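Local coordinates for protein cytosol aminopeptidase (Staphylococcus aureus subsp. aureus, PDB 3KZW) that probably removes N-terminal amino acids from peptides as a metal-dependent leucyl aminopeptidase (EC 3.4.11.1) of the cytosol aminopeptidase family, at residues N269-D274 against P326-G331; I387-T392 against T476-F481. One frame throughout, in Å; residues are numbered along the deposited sequence.

Contact 1. Residues N269-D274 against P326-G331; sequences NGKDKD and PVNIVG
Asn-269 and Asn-328 form an antiparallel, non-hydrogen-bonded pair, with CA atoms 4.5 Å apart, where strands 262-269 and 328-338 meet in the mixed sheet of the catalytic domain. Their side chains lie on the same face of the sheet, and their amide planes stand 89° apart, so the two amides do not stack. Beyond this pair the chain 270-274 leaves the sheet and curls past the amide of Asn-328, which ties the loop to the strand. ND2 of Asn-328 donates to Lys-273 O at 3.1 Å, with that oxygen close to the amide plane, and also to Glu-275 O just past the loop segment. OD1 of Asn-328 takes a weak bond from Lys-271 N, 3.4 Å long but nearly straight. Both the C=O and the NH2 of this one amide thus bond to loop backbone, which should limit its rotation.

Lys-271 runs across this amide at about a right angle. Its chi1 of 49° sets CG between the backbone N and the carbonyl carbon, and the chain is extended from there on. CB packs near the carbonyl of Pro-326, and CG passes 3.6 Å from Asn-328 OD1. CD then lies 3.4 Å from Pro-326 O, while CE is still 4.0 Å from Pro-326 O. NZ ends in a salt bridge with Glu-275 OE2. The methylenes therefore pass by the Pro-326 carbonyl, just ahead of the strand, while the charge is paired within the loop.

Two backbone contacts extend the junction beyond the strand pair. Gly-270 N donates to Val-327 O at 2.9 Å, approaching from above the carbonyl plane, and one residue back Pro-326 CA points its hydrogen almost straight at Gly-270 O, a CA-H...O contact of 3.5 Å.

Contact 2. Residues I387-T392 against T476-F481; sequences IMDFAT and TPHIHF
Two neighbouring parallel strands of the catalytic-domain sheet, joined by a carboxylate that bridges two histidines, define this contact: Asp-389 faces both His-478 and His-480. Four consecutive parallel bridges run from Ile-387 with His-478 to Phe-390 with Phe-481, and the strand axes diverge by just 10°. Five backbone bonds hold them, the first from Ile-387 N to Pro-477 O at 2.8 Å.

A chi1 of 76° tucks Asp-389 CG between backbone N and carbonyl carbon, and from there the carboxylate reaches over to the next strand. OD2 takes His-478 NE2 at 2.7 Å on its anti lone pair, the carboxylate turned 82° from that ring. OD1 accepts from His-480 ND1, at a modelled separation too short to trust. Ile-387 CG2 makes a CH-pi contact over the face of the His-478 ring, 4.1 Å from its centroid and close to the ring normal, and ND1 of that ring is hydrogen-bonded to Ser-473 OG.

The other face is apolar: the rings of Phe-390 and Phe-481 are nearly parallel but slid apart, their centroids 5.1 Å apart. Met-388 and Ile-479 pack there against helix 414-426, whereas helices 368-380 and 461-470 pack against the Asp-389 and His-478 face.

In the fold
Both contacts belong to one mixed sheet of the catalytic domain. Across it, strand 262-269 pairs with 328-338, which pairs with 278-285, then 386-391, then 478-482; contact 1 thus lies two pairings away from contact 2, with strand 278-285 between. Their centres are about 19 Å apart and their nearest atoms about 7 Å, without touching. Along the chain, contact 1 closes before contact 2 opens. The centre of contact 1 is about 21 Å from that of the chain, the centre of contact 2 about 15 Å. Contact 1 thus fastens a partly exposed loop to the sheet, while contact 2 lies in its buried part, where the His-478 side chain is about 5 Å from a bound sodium ion.

Contact 1. Residues N269-D274 against P326-G331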
# COMPACT_ATOMS: atom_id res chain seq x y z
N ASN A 269 24.37 42.74 17.90
CA ASN A 269 25.35 42.95 18.96
C ASN A 269 24.75 43.76 20.11
O ASN A 269 24.86 44.99 20.14
CB ASN A 269 26.62 43.60 18.41
CG ASN A 269 27.36 42.69 17.43
OD1 ASN A 269 27.86 41.63 17.81
ND2 ASN A 269 27.43 43.11 16.18
N GLY A 270 24.12 43.06 21.05
CA GLY A 270 23.38 43.70 22.13
C GLY A 270 24.19 44.14 23.33
O GLY A 270 23.70 44.91 24.15
N LYS A 271 25.41 43.63 23.46
CA LYS A 271 26.28 44.06 24.55
C LYS A 271 27.54 44.74 24.02
O LYS A 271 28.18 45.54 24.72
CB LYS A 271 26.53 42.93 25.57
CG LYS A 271 26.95 41.59 25.01
CD LYS A 271 27.28 40.63 26.14
CE LYS A 271 27.55 39.22 25.62
NZ LYS A 271 27.85 38.26 26.72
N ASP A 272 27.79 44.54 22.73
CA ASP A 272 28.76 45.32 21.94
C ASP A 272 30.19 44.86 22.19
O ASP A 272 31.10 45.18 21.40
CB ASP A 272 28.63 46.84 22.20
CG ASP A 272 27.25 47.40 21.81
OD1 ASP A 272 26.75 47.08 20.71
OD2 ASP A 272 26.68 48.17 22.61
N LYS A 273 30.39 44.13 23.28
CA LYS A 273 31.67 43.51 23.60
C LYS A 273 32.11 42.57 22.48
O LYS A 273 31.28 42.03 21.74
CB LYS A 273 31.58 42.73 24.92
CG LYS A 273 31.42 43.58 26.16
CD LYS A 273 31.65 42.74 27.41
CE LYS A 273 31.69 43.59 28.68
NZ LYS A 273 30.33 44.04 29.09
N ASP A 274 33.43 42.39 22.35
CA ASP A 274 34.00 41.41 21.43
C ASP A 274 33.73 39.99 21.92
O ASP A 274 34.54 39.08 21.72
CB ASP A 274 35.51 41.64 21.29
CG ASP A 274 36.19 42.02 22.60
OD1 ASP A 274 35.58 41.83 23.68
OD2 ASP A 274 37.34 42.51 22.55
N PRO A 326 21.08 42.46 26.43
CA PRO A 326 22.55 42.51 26.38
C PRO A 326 23.17 41.18 25.97
O PRO A 326 23.90 40.56 26.75
CB PRO A 326 22.93 42.88 27.82
CG PRO A 326 21.82 42.36 28.65
CD PRO A 326 20.57 42.45 27.82
N VAL A 327 22.87 40.74 24.75
CA VAL A 327 23.41 39.50 24.20
C VAL A 327 23.87 39.68 22.76
O VAL A 327 23.31 40.49 22.01
CB VAL A 327 22.38 38.33 24.25
CG1 VAL A 327 22.20 37.83 25.68
CG2 VAL A 327 21.04 38.73 23.63
N ASN A 328 24.91 38.93 22.37
CA ASN A 328 25.35 38.90 20.99
C ASN A 328 24.79 37.66 20.30
O ASN A 328 24.94 36.55 20.79
CB ASN A 328 26.88 38.91 20.89
CG ASN A 328 27.48 40.25 21.31
OD1 ASN A 328 26.78 41.24 21.48
ND2 ASN A 328 28.80 40.27 21.46
N ILE A 329 24.11 37.88 19.17
CA ILE A 329 23.49 36.79 18.42
C ILE A 329 23.92 36.83 16.95
O ILE A 329 23.93 37.89 16.32
CB ILE A 329 21.94 36.84 18.50
CG1 ILE A 329 21.46 36.71 19.95
CG2 ILE A 329 21.31 35.74 17.64
CD1 ILE A 329 20.01 37.11 20.16
N VAL A 330 24.29 35.66 16.43
CA VAL A 330 24.46 35.48 14.99
C VAL A 330 23.45 34.45 14.50
O VAL A 330 23.40 33.32 15.00
CB VAL A 330 25.93 35.12 14.60
CG1 VAL A 330 26.40 33.82 15.26
CG2 VAL A 330 26.08 35.05 13.09
N GLY A 331 22.62 34.85 13.54
CA GLY A 331 21.60 33.97 12.98
C GLY A 331 21.97 33.56 11.58
O GLY A 331 22.29 34.40 10.74

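Contact 2. Residues I387-T392 against T476-F481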
# COMPACT_ATOMS: atom_id res chain seq x y z
N ILE A 387 25.70 26.66 19.80
CA ILE A 387 24.94 26.62 18.55
C ILE A 387 23.58 25.97 18.82
O ILE A 387 23.51 24.88 19.38
CB ILE A 387 25.69 25.86 17.43
CG1 ILE A 387 27.03 26.55 17.12
CG2 ILE A 387 24.83 25.77 16.16
CD1 ILE A 387 27.95 25.75 16.21
N MET A 388 22.52 26.66 18.42
CA MET A 388 21.17 26.12 18.51
C MET A 388 20.51 26.15 17.15
O MET A 388 20.39 27.21 16.53
CB MET A 388 20.32 26.91 19.51
CG MET A 388 20.77 26.77 20.95
SD MET A 388 19.79 27.77 22.07
CE MET A 388 20.84 27.74 23.52
N ASP A 389 20.10 24.98 16.66
CA ASP A 389 19.40 24.90 15.39
C ASP A 389 17.93 24.54 15.57
O ASP A 389 17.58 23.79 16.48
CB ASP A 389 20.12 23.97 14.40
CG ASP A 389 19.90 22.50 14.71
OD1 ASP A 389 18.81 21.97 14.38
OD2 ASP A 389 20.81 21.86 15.26
N PHE A 390 17.09 25.09 14.70
CA PHE A 390 15.64 24.90 14.77
C PHE A 390 15.15 24.44 13.41
O PHE A 390 15.35 25.13 12.40
CB PHE A 390 14.95 26.21 15.17
CG PHE A 390 15.44 26.78 16.47
CD1 PHE A 390 16.57 27.60 16.50
CD2 PHE A 390 14.79 26.51 17.67
CE1 PHE A 390 17.05 28.13 17.70
CE2 PHE A 390 15.25 27.04 18.87
CZ PHE A 390 16.38 27.85 18.89
N ALA A 391 14.50 23.28 13.38
CA ALA A 391 14.10 22.66 12.12
C ALA A 391 12.91 21.72 12.25
O ALA A 391 12.76 21.01 13.25
CB ALA A 391 15.27 21.92 11.49
N THR A 392 12.06 21.73 11.23
CA THR A 392 11.01 20.73 11.07
C THR A 392 11.61 19.58 10.27
O THR A 392 11.41 19.49 9.06
CB THR A 392 9.78 21.31 10.34
OG1 THR A 392 10.19 21.94 9.12
CG2 THR A 392 9.06 22.33 11.21
N THR A 476 32.01 22.20 19.62
CA THR A 476 31.22 23.35 20.06
C THR A 476 29.88 22.88 20.62
O THR A 476 29.20 22.07 19.98
CB THR A 476 30.98 24.33 18.90
OG1 THR A 476 32.23 24.67 18.29
CG2 THR A 476 30.29 25.61 19.38
N PRO A 477 29.50 23.36 21.82
CA PRO A 477 28.19 23.07 22.40
C PRO A 477 27.06 23.29 21.40
O PRO A 477 26.91 24.38 20.87
CB PRO A 477 28.10 24.06 23.56
CG PRO A 477 29.50 24.21 24.01
CD PRO A 477 30.34 24.13 22.76
N HIS A 478 26.29 22.23 21.15
CA HIS A 478 25.27 22.24 20.11
C HIS A 478 23.97 21.61 20.61
O HIS A 478 23.97 20.49 21.12
CB HIS A 478 25.78 21.46 18.89
CG HIS A 478 24.95 21.64 17.65
ND1 HIS A 478 25.48 21.51 16.38
CD2 HIS A 478 23.64 21.92 17.47
CE1 HIS A 478 24.53 21.71 15.48
NE2 HIS A 478 23.40 21.96 16.12
N ILE A 479 22.87 22.35 20.48
CA ILE A 479 21.54 21.79 20.73
C ILE A 479 20.69 21.81 19.46
O ILE A 479 20.54 22.84 18.81
CB ILE A 479 20.79 22.51 21.88
CG1 ILE A 479 21.63 22.52 23.15
CG2 ILE A 479 19.45 21.81 22.14
CD1 ILE A 479 21.09 23.42 24.24
N HIS A 480 20.15 20.65 19.11
CA HIS A 480 19.31 20.49 17.93
C HIS A 480 17.84 20.34 18.34
O HIS A 480 17.50 19.48 19.15
CB HIS A 480 19.78 19.29 17.10
CG HIS A 480 18.80 18.84 16.06
ND1 HIS A 480 18.45 19.64 14.99
CD2 HIS A 480 18.11 17.69 15.91
CE1 HIS A 480 17.57 19.00 14.24
NE2 HIS A 480 17.35 17.81 14.78
N PHE A 481 16.99 21.20 17.78
CA PHE A 481 15.56 21.17 18.08
C PHE A 481 14.74 20.70 16.88
O PHE A 481 14.59 21.42 15.89
CB PHE A 481 15.07 22.56 18.52
CG PHE A 481 15.63 23.02 19.83
CD1 PHE A 481 15.16 22.48 21.03
CD2 PHE A 481 16.60 24.00 19.88
CE1 PHE A 481 15.67 22.91 22.25
CE2 PHE A 481 17.11 24.45 21.09
CZ PHE A 481 16.64 23.90 22.28